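Local structure of SusD-like protein BACOVA_02651 (Bacteroides ovatus, 5E75) at residues Trp55-Phe60 / Asp69-Gly74. The protein binds polysaccharide at the cell surface and probably captures xyloglucan before its transport into the periplasm for degradation. Sequence-based numbering, arbitrary orientation.
With EDO (1,2-ethanediol), chain E.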
loop_
_atom_site.group_PDB
_atom_site.type_symbol
_atom_site.label_atom_id
_atom_site.label_comp_id
_atom_site.label_asym_id
_atom_site.label_seq_id
_atom_site.Cartn_x
_atom_site.Cartn_y
_atom_site.Cartn_z
ATOM N N TRP A 55 -6.081 -6.173 -20.077
ATOM C CA TRP A 55 -5.519 -7.518 -20.202
ATOM C C TRP A 55 -4.890 -8.057 -18.925
ATOM O O TRP A 55 -4.767 -9.270 -18.768
ATOM C CB TRP A 55 -4.520 -7.568 -21.355
ATOM C CG TRP A 55 -5.152 -7.148 -22.654
ATOM C CD1 TRP A 55 -6.121 -7.810 -23.344
ATOM C CD2 TRP A 55 -4.878 -5.957 -23.389
ATOM N NE1 TRP A 55 -6.464 -7.109 -24.474
ATOM C CE2 TRP A 55 -5.713 -5.965 -24.526
ATOM C CE3 TRP A 55 -4.006 -4.878 -23.195
ATOM C CZ2 TRP A 55 -5.699 -4.942 -25.470
ATOM C CZ3 TRP A 55 -3.993 -3.862 -24.132
ATOM C CH2 TRP A 55 -4.835 -3.900 -25.256
ATOM N N ASN A 56 -4.503 -7.173 -18.015
ATOM C CA ASN A 56 -3.864 -7.601 -16.779
ATOM C C ASN A 56 -4.731 -7.313 -15.563
ATOM O O ASN A 56 -4.801 -6.174 -15.086
ATOM C CB ASN A 56 -2.483 -6.965 -16.642
ATOM C CG ASN A 56 -1.506 -7.504 -17.663
ATOM O OD1 ASN A 56 -0.947 -6.757 -18.462
ATOM N ND2 ASN A 56 -1.311 -8.811 -17.652
ATOM N N TYR A 57 -5.407 -8.370 -15.110
ATOM C CA TYR A 57 -6.250 -8.366 -13.907
ATOM C C TYR A 57 -7.337 -7.292 -13.869
ATOM O O TYR A 57 -7.587 -6.701 -12.823
ATOM C CB TYR A 57 -5.375 -8.275 -12.651
ATOM C CG TYR A 57 -4.186 -9.195 -12.722
ATOM C CD1 TYR A 57 -4.349 -10.544 -13.031
ATOM C CD2 TYR A 57 -2.902 -8.713 -12.533
ATOM C CE1 TYR A 57 -3.254 -11.393 -13.117
ATOM C CE2 TYR A 57 -1.804 -9.556 -12.614
ATOM C CZ TYR A 57 -1.995 -10.891 -12.911
ATOM O OH TYR A 57 -0.915 -11.740 -12.997
ATOM N N PRO A 58 -8.029 -7.059 -14.994
ATOM C CA PRO A 58 -9.061 -6.014 -14.965
ATOM C C PRO A 58 -10.190 -6.338 -13.992
ATOM O O PRO A 58 -10.878 -5.432 -13.503
ATOM C CB PRO A 58 -9.583 -6.002 -16.403
ATOM C CG PRO A 58 -9.285 -7.347 -16.928
ATOM C CD PRO A 58 -7.963 -7.713 -16.323
ATOM N N GLN A 59 -10.379 -7.624 -13.723
ATOM C CA GLN A 59 -11.461 -8.052 -12.849
ATOM C C GLN A 59 -11.348 -7.465 -11.441
ATOM O O GLN A 59 -12.354 -7.321 -10.760
ATOM C CB GLN A 59 -11.559 -9.582 -12.769
ATOM C CG GLN A 59 -10.314 -10.290 -12.256
ATOM C CD GLN A 59 -9.303 -10.621 -13.343
ATOM O OE1 GLN A 59 -9.354 -10.083 -14.446
ATOM N NE2 GLN A 59 -8.381 -11.526 -13.030
ATOM N N PHE A 60 -10.135 -7.147 -11.002
ATOM C CA PHE A 60 -9.965 -6.525 -9.700
ATOM C C PHE A 60 -10.516 -5.111 -9.663
ATOM O O PHE A 60 -11.031 -4.654 -8.638
ATOM C CB PHE A 60 -8.497 -6.571 -9.248
ATOM C CG PHE A 60 -8.105 -7.904 -8.728
ATOM C CD1 PHE A 60 -7.771 -8.917 -9.600
ATOM C CD2 PHE A 60 -8.151 -8.180 -7.362
ATOM C CE1 PHE A 60 -7.455 -10.167 -9.128
ATOM C CE2 PHE A 60 -7.835 -9.432 -6.887
ATOM C CZ PHE A 60 -7.490 -10.419 -7.762
ATOM N N ASP A 69 -8.779 -17.093 -8.852
ATOM C CA ASP A 69 -7.773 -16.119 -9.237
ATOM C C ASP A 69 -6.430 -16.342 -8.519
ATOM O O ASP A 69 -6.363 -16.450 -7.282
ATOM C CB ASP A 69 -8.297 -14.716 -8.956
ATOM C CG ASP A 69 -7.564 -13.660 -9.723
ATOM O OD1 ASP A 69 -6.410 -13.362 -9.363
ATOM O OD2 ASP A 69 -8.157 -13.109 -10.686
ATOM N N GLU A 70 -5.356 -16.384 -9.300
ATOM C CA GLU A 70 -4.020 -16.652 -8.762
ATOM C C GLU A 70 -3.554 -15.555 -7.803
ATOM O O GLU A 70 -2.742 -15.797 -6.916
ATOM C CB GLU A 70 -3.008 -16.833 -9.904
ATOM C CG GLU A 70 -2.770 -15.593 -10.763
ATOM C CD GLU A 70 -3.675 -15.527 -11.989
ATOM O OE1 GLU A 70 -4.772 -16.136 -11.971
ATOM O OE2 GLU A 70 -3.278 -14.869 -12.977
ATOM N N ASN A 71 -4.074 -14.350 -7.954
ATOM C CA ASN A 71 -3.695 -13.288 -7.045
ATOM C C ASN A 71 -4.221 -13.523 -5.638
ATOM O O ASN A 71 -3.582 -13.117 -4.674
ATOM C CB ASN A 71 -4.189 -11.936 -7.561
ATOM C CG ASN A 71 -3.455 -11.501 -8.794
ATOM O OD1 ASN A 71 -2.267 -11.191 -8.743
ATOM N ND2 ASN A 71 -4.140 -11.516 -9.925
ATOM N N LEU A 72 -5.375 -14.175 -5.511
ATOM C CA LEU A 72 -5.917 -14.469 -4.194
ATOM C C LEU A 72 -5.067 -15.507 -3.480
ATOM O O LEU A 72 -4.750 -15.345 -2.314
ATOM C CB LEU A 72 -7.372 -14.939 -4.282
ATOM C CG LEU A 72 -8.353 -13.935 -4.891
ATOM C CD1 LEU A 72 -9.732 -14.568 -4.967
ATOM C CD2 LEU A 72 -8.391 -12.659 -4.071
ATOM N N SER A 73 -4.703 -16.577 -4.184
ATOM C CA SER A 73 -3.906 -17.625 -3.572
ATOM C C SER A 73 -2.499 -17.106 -3.268
ATOM O O SER A 73 -1.941 -17.402 -2.215
ATOM C CB SER A 73 -3.897 -18.864 -4.461
ATOM O OG SER A 73 -3.504 -18.536 -5.761
ATOM N N GLY A 74 -1.936 -16.300 -4.160
ATOM C CA GLY A 74 -0.619 -15.736 -3.938
ATOM C C GLY A 74 -0.614 -14.795 -2.744
ATOM O O GLY A 74 0.287 -14.835 -1.912
HETATM C C1 EDO E . -5.549 -3.316 -13.248
HETATM O O1 EDO E . -6.288 -3.819 -14.402
HETATM C C2 EDO E . -5.050 -4.390 -12.271
HETATM O O2 EDO E . -6.085 -4.792 -11.381
#
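Gln59 gives its NE2 to Asp69 OD2 (2.8 Å) in a nearly straight bond, 164° at the hydrogen, that lies in the amide plane of the glutamine and meets the oxygen almost head-on. The acceptor is the N-cap of helix 70-95, in the N-terminal part of this SusD-family protein, so the bond ties the short helix 58-62 to the start of a long one. Asp69 swings its carboxylate to the far side from its own N (chi1 -161°), which brings the other oxygen back over the helix end. There Asp69 OD1 takes Asn71 N on its anti lone pair at 2.9 Å and Asn71 ND2 on its syn lone pair at 3.0 Å. Asp69 OD1 also lies in the plane of the Phe60 ring, 3.4 Å from the edge carbon Phe60 CE1. Held by its ND2 bond to Asp69, the Asn71 amide stands upright on one face of Tyr57, ND2 3.2 Å above the ring plane and displaced toward its rim. At the edge of that ring, Tyr57 CE1 lies 3.5 Å from Glu70 OE2. Asn71 OD1 is buried with no hydrogen-bonding partner in the model. Farther out, Pro42 of helix 40-46 touches Tyr57, Phe60 and Asn71, and Arg38 NH1 is hydrogen-bonded to Tyr57 OH.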